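Side-chain contacts in separin (Saccharomyces cerevisiae, PDB 5U1T), which cleaves the Scc1 subunit of cohesin as a caspase-like cysteine protease, triggering chromosome segregation at the onset of anaphase, and is held inactive by securin until then: residues 612-617 and 780-785; 787-792 and 824-829; 328-333 and 379-384. One frame throughout, in Å; residues are numbered along the deposited sequence.

How the contacts relate
All three contacts join helices and lie away from the cysteine assigned to the active site by similarity. Contacts 1 and 2 are neighbours near the middle of the elongated chain, with centres about 11 Å apart. Both use helix 782-805, and they meet each other through aromatic packing and a long ion pair. Contact 3 lies toward the N-terminal end of the chain, with its centre about 59 Å from that of contact 1. Contacts 2 and 3 are buried and rest on aliphatic or aromatic groups, whereas contact 1 is partly buried and richer in polar side chains. The other protein chain of the assembly reaches contacts 1 and 2 but not contact 3.

Contact 1 (612-617 and 780-785); sequences LCYLNF and LSQGSR
Cys-613 and Gly-783 bring helix 602-617 up to the first turn of helix 782-805, with their CA atoms 6.8 Å apart. The contact is helix-to-helix packing in the helical part of the chain, joining elements far apart in sequence and away from the catalytic site. Cys-613 holds its sulfur anti to the backbone N (chi1 169°), and SG ends 4.1 Å from Gly-783 CA. Gly-783 thus offers backbone rather than a side chain to the sulfur. This is the more exposed side, though the backbones come closest here. Tyr-648 of helix 642-655 also packs on Cys-613.

On the buried side only the ends of long side chains meet. Tyr-614 and Gln-782 both start out along the flank of the contact and converge at their tips, where Gln-782 NE2 lies 4.2 Å from Tyr-614 CE1, oblique to the ring. The pair is in contact without being hydrogen-bonded. The tyrosine hydroxyl is engaged by the backbone O of Leu-574, which ties down the far end of the ring. On the other helix, Arg-785 NH1 donates to Gln-782 OE1 at 2.7 Å, in the carbonyl plane and on a lone pair, while Arg-785 NE adds a weak bond to the same oxygen. Together they probably limit rotation of the amide; OE1 faces the arginine and NE2 the tyrosine. Ser-781 caps this helix, although Ser-784 N reaches Ser-781 OG only weakly at 3.4 Å. Arg-785 NH2 also binds backbone of the other protein chain in the assembly.

The tyrosine hydroxyl, the Gln-782 amide and the Arg-785 guanidinium thus find their polar partners away from the opposite segment. The segments meet mainly by van der Waals contact, which implies little directional preference between them.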
loop_
_atom_site.group_PDB
_atom_site.type_symbol
_atom_site.label_atom_id
_atom_site.label_comp_id
_atom_site.label_asym_id
_atom_site.label_seq_id
_atom_site.Cartn_x
_atom_site.Cartn_y
_atom_site.Cartn_z
ATOM N N LEU A 612 -10.139 4.787 -10.087
ATOM C CA LEU A 612 -9.182 3.779 -10.497
ATOM C C LEU A 612 -8.503 3.194 -9.265
ATOM O O LEU A 612 -8.424 1.973 -9.109
ATOM C CB LEU A 612 -8.138 4.372 -11.437
ATOM C CG LEU A 612 -8.553 4.759 -12.850
ATOM C CD1 LEU A 612 -7.375 5.321 -13.586
ATOM C CD2 LEU A 612 -9.100 3.570 -13.595
ATOM N N CYS A 613 -8.029 4.073 -8.390
ATOM C CA CYS A 613 -7.375 3.655 -7.165
ATOM C C CYS A 613 -8.295 2.881 -6.218
ATOM O O CYS A 613 -7.843 1.951 -5.554
ATOM C CB CYS A 613 -6.789 4.869 -6.451
ATOM S SG CYS A 613 -6.209 4.604 -4.769
ATOM N N TYR A 614 -9.575 3.221 -6.151
ATOM C CA TYR A 614 -10.453 2.479 -5.251
ATOM C C TYR A 614 -10.924 1.180 -5.901
ATOM O O TYR A 614 -11.224 0.218 -5.204
ATOM C CB TYR A 614 -11.654 3.315 -4.832
ATOM C CG TYR A 614 -12.325 2.913 -3.538
ATOM C CD1 TYR A 614 -11.595 2.768 -2.366
ATOM C CD2 TYR A 614 -13.699 2.724 -3.478
ATOM C CE1 TYR A 614 -12.207 2.439 -1.169
ATOM C CE2 TYR A 614 -14.326 2.395 -2.282
ATOM C CZ TYR A 614 -13.567 2.249 -1.133
ATOM O OH TYR A 614 -14.161 1.917 0.061
ATOM N N LEU A 615 -11.010 1.163 -7.229
ATOM C CA LEU A 615 -11.312 -0.068 -7.936
ATOM C C LEU A 615 -10.178 -1.082 -7.715
ATOM O O LEU A 615 -10.392 -2.231 -7.325
ATOM C CB LEU A 615 -11.501 0.184 -9.435
ATOM C CG LEU A 615 -12.806 0.807 -9.919
ATOM C CD1 LEU A 615 -12.720 0.993 -11.416
ATOM C CD2 LEU A 615 -14.026 -0.016 -9.545
ATOM N N ASN A 616 -8.964 -0.623 -7.972
ATOM C CA ASN A 616 -7.774 -1.422 -7.809
ATOM C C ASN A 616 -7.566 -1.950 -6.387
ATOM O O ASN A 616 -7.207 -3.101 -6.188
ATOM C CB ASN A 616 -6.581 -0.588 -8.230
ATOM C CG ASN A 616 -5.284 -1.227 -7.875
ATOM O OD1 ASN A 616 -4.873 -1.234 -6.706
ATOM N ND2 ASN A 616 -4.601 -1.746 -8.885
ATOM N N PHE A 617 -7.782 -1.105 -5.396
ATOM C CA PHE A 617 -7.630 -1.513 -4.014
ATOM C C PHE A 617 -8.689 -2.548 -3.620
ATOM O O PHE A 617 -8.483 -3.318 -2.683
ATOM C CB PHE A 617 -7.681 -0.271 -3.127
ATOM C CG PHE A 617 -7.776 -0.544 -1.646
ATOM C CD1 PHE A 617 -9.019 -0.670 -1.023
ATOM C CD2 PHE A 617 -6.640 -0.590 -0.867
ATOM C CE1 PHE A 617 -9.117 -0.875 0.336
ATOM C CE2 PHE A 617 -6.733 -0.792 0.494
ATOM C CZ PHE A 617 -7.979 -0.951 1.097
ATOM N N LEU A 780 -2.376 11.798 6.358
ATOM C CA LEU A 780 -2.379 10.844 5.257
ATOM C C LEU A 780 -3.521 10.923 4.272
ATOM O O LEU A 780 -4.655 10.848 4.661
ATOM C CB LEU A 780 -2.350 9.453 5.854
ATOM C CG LEU A 780 -1.673 8.359 5.065
ATOM C CD1 LEU A 780 -0.559 8.931 4.233
ATOM C CD2 LEU A 780 -1.140 7.326 6.018
ATOM N N SER A 781 -3.212 11.027 2.987
ATOM C CA SER A 781 -4.253 11.106 1.956
ATOM C C SER A 781 -4.869 9.740 1.671
ATOM O O SER A 781 -4.179 8.739 1.694
ATOM C CB SER A 781 -3.702 11.705 0.663
ATOM O OG SER A 781 -3.013 10.744 -0.123
ATOM N N GLN A 782 -6.165 9.715 1.386
ATOM C CA GLN A 782 -6.870 8.480 1.097
ATOM C C GLN A 782 -6.092 7.543 0.187
ATOM O O GLN A 782 -5.916 6.381 0.531
ATOM C CB GLN A 782 -8.226 8.767 0.463
ATOM C CG GLN A 782 -8.930 7.527 -0.092
ATOM C CD GLN A 782 -9.541 6.636 0.987
ATOM O OE1 GLN A 782 -9.069 6.585 2.125
ATOM N NE2 GLN A 782 -10.602 5.934 0.630
ATOM N N GLY A 783 -5.617 8.044 -0.954
ATOM C CA GLY A 783 -4.863 7.230 -1.901
ATOM C C GLY A 783 -3.608 6.593 -1.307
ATOM O O GLY A 783 -3.305 5.413 -1.531
ATOM N N SER A 784 -2.874 7.369 -0.527
ATOM C CA SER A 784 -1.697 6.854 0.136
ATOM C C SER A 784 -2.043 5.942 1.317
ATOM O O SER A 784 -1.289 5.040 1.635
ATOM C CB SER A 784 -0.819 8.011 0.593
ATOM O OG SER A 784 0.028 8.393 -0.468
ATOM N N ARG A 785 -3.176 6.169 1.970
ATOM C CA ARG A 785 -3.543 5.333 3.102
ATOM C C ARG A 785 -3.864 3.924 2.603
ATOM O O ARG A 785 -3.504 2.933 3.233
ATOM C CB ARG A 785 -4.724 5.928 3.870
ATOM C CG ARG A 785 -5.088 5.144 5.097
ATOM C CD ARG A 785 -6.260 5.742 5.799
ATOM N NE ARG A 785 -7.456 5.752 4.979
ATOM C CZ ARG A 785 -8.428 4.851 5.066
ATOM N NH1 ARG A 785 -9.488 4.940 4.280
ATOM N NH2 ARG A 785 -8.346 3.856 5.936
#

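Contact 2 (787-792 and 824-829); sequences ALLKSL and SDLEEP
Leu-789 O, on the residue that meets both Leu-826 and Glu-828, is gripped by two donors of its own helix: the hydroxyl of Ser-793 and, weakly at 3.4 Å, Leu-792 N. The contact belongs to an antiparallel helical hairpin: helix 782-805 turns back into helix 809-825, and the short connection that follows, leading into helix 829-845, passes over the early turns of the first helix. Leu-826 and Glu-828 both direct their CB atoms toward that helix, whereas Glu-827 between them is exposed. Glu-828 occupies the N-cap position, immediately before helix 829-845, while its CG lies on Leu-789.

Leu-789 carries the contact from its side, burying 58 Å² against the connection. Its two methyl groups divide the work. CD1 touches Glu-828 CG at 3.7 Å, the two side chains crossing at about a right angle; CD2 faces Leu-826. In Glu-828, chi1 sets CG beside the residue's own backbone N and against Leu-789 CD1, and the bend at chi2 (-61°) turns the carboxylate toward Arg-785. There OE2 forms a long, weak ion pair with Arg-785 NH1. The negative charge thus lies at the margin of an apolar patch, and the nearby guanidinium probably balances it in part.

Phe-617 of helix 602-617 closes the patch from a third element, its ring packing on both Leu-789 and Glu-828. A basic side chain of the other protein chain in the assembly packs on Leu-826, so the hairpin also borders that partner.

Leu-826, its CG anti to the backbone N (chi1 -172°), extends to meet Leu-789 tip to tip, and the methyl carbons Leu-789 CD2 and Leu-826 CD2 stand 3.6 Å apart.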
loop_
_atom_site.group_PDB
_atom_site.type_symbol
_atom_site.label_atom_id
_atom_site.label_comp_id
_atom_site.label_asym_id
_atom_site.label_seq_id
_atom_site.Cartn_x
_atom_site.Cartn_y
_atom_site.Cartn_z
ATOM N N ALA A 787 -2.724 2.664 -0.203
ATOM C CA ALA A 787 -1.467 2.116 -0.709
ATOM C C ALA A 787 -0.738 1.393 0.412
ATOM O O ALA A 787 -0.294 0.261 0.253
ATOM C CB ALA A 787 -0.591 3.209 -1.276
ATOM N N LEU A 788 -0.650 2.076 1.549
ATOM C CA LEU A 788 0.037 1.615 2.738
ATOM C C LEU A 788 -0.669 0.430 3.391
ATOM O O LEU A 788 -0.033 -0.398 4.027
ATOM C CB LEU A 788 0.151 2.766 3.729
ATOM C CG LEU A 788 0.926 2.467 4.996
ATOM C CD1 LEU A 788 2.321 2.026 4.613
ATOM C CD2 LEU A 788 0.963 3.722 5.834
ATOM N N LEU A 789 -1.990 0.366 3.251
ATOM C CA LEU A 789 -2.750 -0.762 3.751
ATOM C C LEU A 789 -2.397 -2.012 2.960
ATOM O O LEU A 789 -2.109 -3.060 3.528
ATOM C CB LEU A 789 -4.242 -0.474 3.671
ATOM C CG LEU A 789 -4.764 0.324 4.861
ATOM C CD1 LEU A 789 -6.245 0.636 4.699
ATOM C CD2 LEU A 789 -4.511 -0.442 6.159
ATOM N N LYS A 790 -2.410 -1.883 1.640
ATOM C CA LYS A 790 -2.086 -2.985 0.753
ATOM C C LYS A 790 -0.654 -3.449 1.033
ATOM O O LYS A 790 -0.381 -4.640 1.138
ATOM C CB LYS A 790 -2.266 -2.568 -0.713
ATOM C CG LYS A 790 -3.678 -2.793 -1.261
ATOM C CD LYS A 790 -4.065 -4.317 -1.250
ATOM C CE LYS A 790 -5.445 -4.629 -1.932
ATOM N NZ LYS A 790 -5.827 -6.099 -1.867
ATOM N N SER A 791 0.250 -2.496 1.199
ATOM C CA SER A 791 1.656 -2.804 1.407
ATOM C C SER A 791 1.963 -3.429 2.760
ATOM O O SER A 791 2.837 -4.291 2.868
ATOM C CB SER A 791 2.494 -1.544 1.237
ATOM O OG SER A 791 2.979 -1.459 -0.083
ATOM N N LEU A 792 1.259 -2.988 3.791
ATOM C CA LEU A 792 1.579 -3.405 5.148
ATOM C C LEU A 792 1.047 -4.784 5.418
ATOM O O LEU A 792 1.649 -5.544 6.168
ATOM C CB LEU A 792 1.006 -2.428 6.169
ATOM C CG LEU A 792 1.430 -2.627 7.621
ATOM C CD1 LEU A 792 2.945 -2.904 7.726
ATOM C CD2 LEU A 792 1.035 -1.413 8.456
ATOM N N SER A 824 -8.003 -6.088 13.740
ATOM C CA SER A 824 -9.079 -5.787 14.656
ATOM C C SER A 824 -9.545 -4.354 14.640
ATOM O O SER A 824 -10.729 -4.077 14.554
ATOM C CB SER A 824 -8.650 -6.143 16.076
ATOM O OG SER A 824 -7.952 -7.367 16.109
ATOM N N ASP A 825 -8.603 -3.436 14.721
ATOM C CA ASP A 825 -8.964 -2.044 14.755
ATOM C C ASP A 825 -9.209 -1.466 13.388
ATOM O O ASP A 825 -9.772 -0.397 13.280
ATOM C CB ASP A 825 -7.928 -1.230 15.517
ATOM C CG ASP A 825 -8.408 -0.832 16.889
ATOM O OD1 ASP A 825 -9.509 -1.255 17.293
ATOM O OD2 ASP A 825 -7.679 -0.099 17.572
ATOM N N LEU A 826 -8.853 -2.196 12.351
ATOM C CA LEU A 826 -9.071 -1.718 11.007
ATOM C C LEU A 826 -10.518 -1.814 10.603
ATOM O O LEU A 826 -11.304 -2.468 11.263
ATOM C CB LEU A 826 -8.293 -2.569 10.052
ATOM C CG LEU A 826 -8.364 -1.959 8.694
ATOM C CD1 LEU A 826 -8.482 -0.490 9.008
ATOM C CD2 LEU A 826 -7.058 -2.249 7.996
ATOM N N GLU A 827 -10.870 -1.166 9.505
ATOM C CA GLU A 827 -12.221 -1.243 9.018
ATOM C C GLU A 827 -12.357 -1.505 7.524
ATOM O O GLU A 827 -13.443 -1.744 7.090
ATOM C CB GLU A 827 -13.002 0.007 9.417
ATOM C CG GLU A 827 -13.749 -0.114 10.737
ATOM C CD GLU A 827 -14.936 0.833 10.874
ATOM O OE1 GLU A 827 -16.013 0.548 10.322
ATOM O OE2 GLU A 827 -14.809 1.862 11.560
ATOM N N GLU A 828 -11.292 -1.481 6.736
ATOM C CA GLU A 828 -11.436 -1.736 5.296
ATOM C C GLU A 828 -11.732 -3.199 5.032
ATOM O O GLU A 828 -10.909 -4.043 5.242
ATOM C CB GLU A 828 -10.227 -1.261 4.512
ATOM C CG GLU A 828 -9.886 0.202 4.705
ATOM C CD GLU A 828 -10.978 1.142 4.287
ATOM O OE1 GLU A 828 -11.543 0.961 3.211
ATOM O OE2 GLU A 828 -11.278 2.071 5.038
ATOM N N PRO A 829 -12.897 -3.480 4.489
ATOM C CA PRO A 829 -13.372 -4.859 4.324
ATOM C C PRO A 829 -12.470 -5.748 3.463
ATOM O O PRO A 829 -12.242 -6.906 3.814
ATOM C CB PRO A 829 -14.741 -4.674 3.662
ATOM C CG PRO A 829 -15.199 -3.361 4.176
ATOM C CD PRO A 829 -13.953 -2.504 4.179
#

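Contact 3 (328-333 and 379-384); sequences CLWSTI and SEICID
With chi1 near -77° in Ile-381 and -78° in Trp-330, CG1 of the isoleucine and CG of the indole each lie beside their own backbone N, and the two side chains cross at about a right angle. They join helices 319-336 and 365-384 in the N-terminal part of the helical region, far from the catalytic site. Ile-381 CD1 is the single methyl on which the contact turns. It meets the indole at its edge, near the ring plane, 4.1 Å from Trp-330 CE3, and also touches Ile-333 CG2 at 3.8 Å. Ile-333, three residues after the tryptophan, lays its other branch over one indole face, with CD1 3.3 Å above the ring plane and displaced toward the rim. Helix 342-357, between the two in sequence, packs Ile-344, Gln-347 and Thr-351 on the same tryptophan.

Charge gathers beside this buried patch: Asp-384 bridges Arg-334 through OD2 and Arg-162 through OD1, and Arg-162 also pairs with Glu-380. The division suggests that dispersion among methyls and ring joins the two segments, while the ionic ties run to arginines outside them.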
loop_
_atom_site.group_PDB
_atom_site.type_symbol
_atom_site.label_atom_id
_atom_site.label_comp_id
_atom_site.label_asym_id
_atom_site.label_seq_id
_atom_site.Cartn_x
_atom_site.Cartn_y
_atom_site.Cartn_z
ATOM N N CYS A 328 -2.194 67.896 -18.123
ATOM C CA CYS A 328 -2.751 68.862 -19.065
ATOM C C CYS A 328 -2.633 68.387 -20.508
ATOM O O CYS A 328 -3.588 68.448 -21.283
ATOM C CB CYS A 328 -2.053 70.226 -18.925
ATOM S SG CYS A 328 -2.454 71.166 -17.415
ATOM N N LEU A 329 -1.447 67.918 -20.865
ATOM C CA LEU A 329 -1.187 67.498 -22.232
ATOM C C LEU A 329 -2.029 66.288 -22.619
ATOM O O LEU A 329 -2.660 66.283 -23.676
ATOM C CB LEU A 329 0.309 67.217 -22.409
ATOM C CG LEU A 329 0.907 66.693 -23.711
ATOM C CD1 LEU A 329 0.710 67.687 -24.835
ATOM C CD2 LEU A 329 2.381 66.373 -23.513
ATOM N N TRP A 330 -2.064 65.276 -21.757
ATOM C CA TRP A 330 -2.719 64.029 -22.124
ATOM C C TRP A 330 -4.228 64.122 -22.011
ATOM O O TRP A 330 -4.949 63.333 -22.626
ATOM C CB TRP A 330 -2.180 62.873 -21.282
ATOM C CG TRP A 330 -0.861 62.435 -21.786
ATOM C CD1 TRP A 330 0.359 62.735 -21.259
ATOM C CD2 TRP A 330 -0.616 61.659 -22.961
ATOM N NE1 TRP A 330 1.354 62.176 -22.024
ATOM C CE2 TRP A 330 0.783 61.511 -23.077
ATOM C CE3 TRP A 330 -1.441 61.062 -23.921
ATOM C CZ2 TRP A 330 1.378 60.787 -24.121
ATOM C CZ3 TRP A 330 -0.849 60.338 -24.956
ATOM C CH2 TRP A 330 0.547 60.213 -25.048
ATOM N N SER A 331 -4.712 65.095 -21.249
ATOM C CA SER A 331 -6.142 65.311 -21.182
ATOM C C SER A 331 -6.619 65.896 -22.505
ATOM O O SER A 331 -7.698 65.553 -22.983
ATOM C CB SER A 331 -6.508 66.223 -20.018
ATOM O OG SER A 331 -5.882 65.799 -18.824
ATOM N N THR A 332 -5.809 66.762 -23.110
ATOM C CA THR A 332 -6.185 67.344 -24.397
ATOM C C THR A 332 -6.129 66.279 -25.492
ATOM O O THR A 332 -6.898 66.337 -26.448
ATOM C CB THR A 332 -5.282 68.542 -24.800
ATOM O OG1 THR A 332 -5.161 69.451 -23.703
ATOM C CG2 THR A 332 -5.873 69.292 -25.998
ATOM N N ILE A 333 -5.233 65.304 -25.349
ATOM C CA ILE A 333 -5.129 64.240 -26.349
ATOM C C ILE A 333 -6.424 63.434 -26.417
ATOM O O ILE A 333 -6.959 63.217 -27.508
ATOM C CB ILE A 333 -3.944 63.291 -26.073
ATOM C CG1 ILE A 333 -2.621 64.049 -26.214
ATOM C CG2 ILE A 333 -3.981 62.102 -27.022
ATOM C CD1 ILE A 333 -1.452 63.211 -26.681
ATOM N N SER A 379 -4.776 55.638 -18.358
ATOM C CA SER A 379 -5.452 54.346 -18.449
ATOM C C SER A 379 -6.647 54.434 -19.386
ATOM O O SER A 379 -6.956 53.501 -20.131
ATOM C CB SER A 379 -5.895 53.867 -17.064
ATOM O OG SER A 379 -6.784 54.778 -16.451
ATOM N N GLU A 380 -7.309 55.581 -19.345
ATOM C CA GLU A 380 -8.435 55.845 -20.218
ATOM C C GLU A 380 -7.993 55.903 -21.679
ATOM O O GLU A 380 -8.736 55.497 -22.572
ATOM C CB GLU A 380 -9.124 57.148 -19.806
ATOM C CG GLU A 380 -10.004 56.995 -18.586
ATOM C CD GLU A 380 -10.975 55.834 -18.738
ATOM O OE1 GLU A 380 -11.056 54.988 -17.816
ATOM O OE2 GLU A 380 -11.654 55.762 -19.786
ATOM N N ILE A 381 -6.785 56.403 -21.919
ATOM C CA ILE A 381 -6.244 56.438 -23.268
ATOM C C ILE A 381 -6.092 55.018 -23.802
ATOM O O ILE A 381 -6.473 54.726 -24.936
ATOM C CB ILE A 381 -4.881 57.174 -23.323
ATOM C CG1 ILE A 381 -5.090 58.690 -23.262
ATOM C CG2 ILE A 381 -4.128 56.810 -24.591
ATOM C CD1 ILE A 381 -5.115 59.361 -24.620
ATOM N N CYS A 382 -5.562 54.132 -22.966
ATOM C CA CYS A 382 -5.369 52.743 -23.358
ATOM C C CYS A 382 -6.673 52.060 -23.732
ATOM O O CYS A 382 -6.700 51.254 -24.647
ATOM C CB CYS A 382 -4.674 51.973 -22.247
ATOM S SG CYS A 382 -3.010 52.574 -21.960
ATOM N N ILE A 383 -7.759 52.387 -23.050
ATOM C CA ILE A 383 -9.046 51.812 -23.413
ATOM C C ILE A 383 -9.613 52.439 -24.705
ATOM O O ILE A 383 -10.296 51.764 -25.476
ATOM C CB ILE A 383 -10.042 51.954 -22.253
ATOM C CG1 ILE A 383 -9.448 51.327 -20.996
ATOM C CG2 ILE A 383 -11.369 51.295 -22.583
ATOM C CD1 ILE A 383 -10.287 51.523 -19.783
ATOM N N ASP A 384 -9.313 53.713 -24.961
ATOM C CA ASP A 384 -9.728 54.357 -26.210
ATOM C C ASP A 384 -9.001 53.744 -27.404
ATOM O O ASP A 384 -9.495 53.767 -28.526
ATOM C CB ASP A 384 -9.448 55.861 -26.174
ATOM C CG ASP A 384 -10.366 56.619 -25.221
ATOM O OD1 ASP A 384 -11.220 55.988 -24.570
ATOM O OD2 ASP A 384 -10.224 57.856 -25.114
#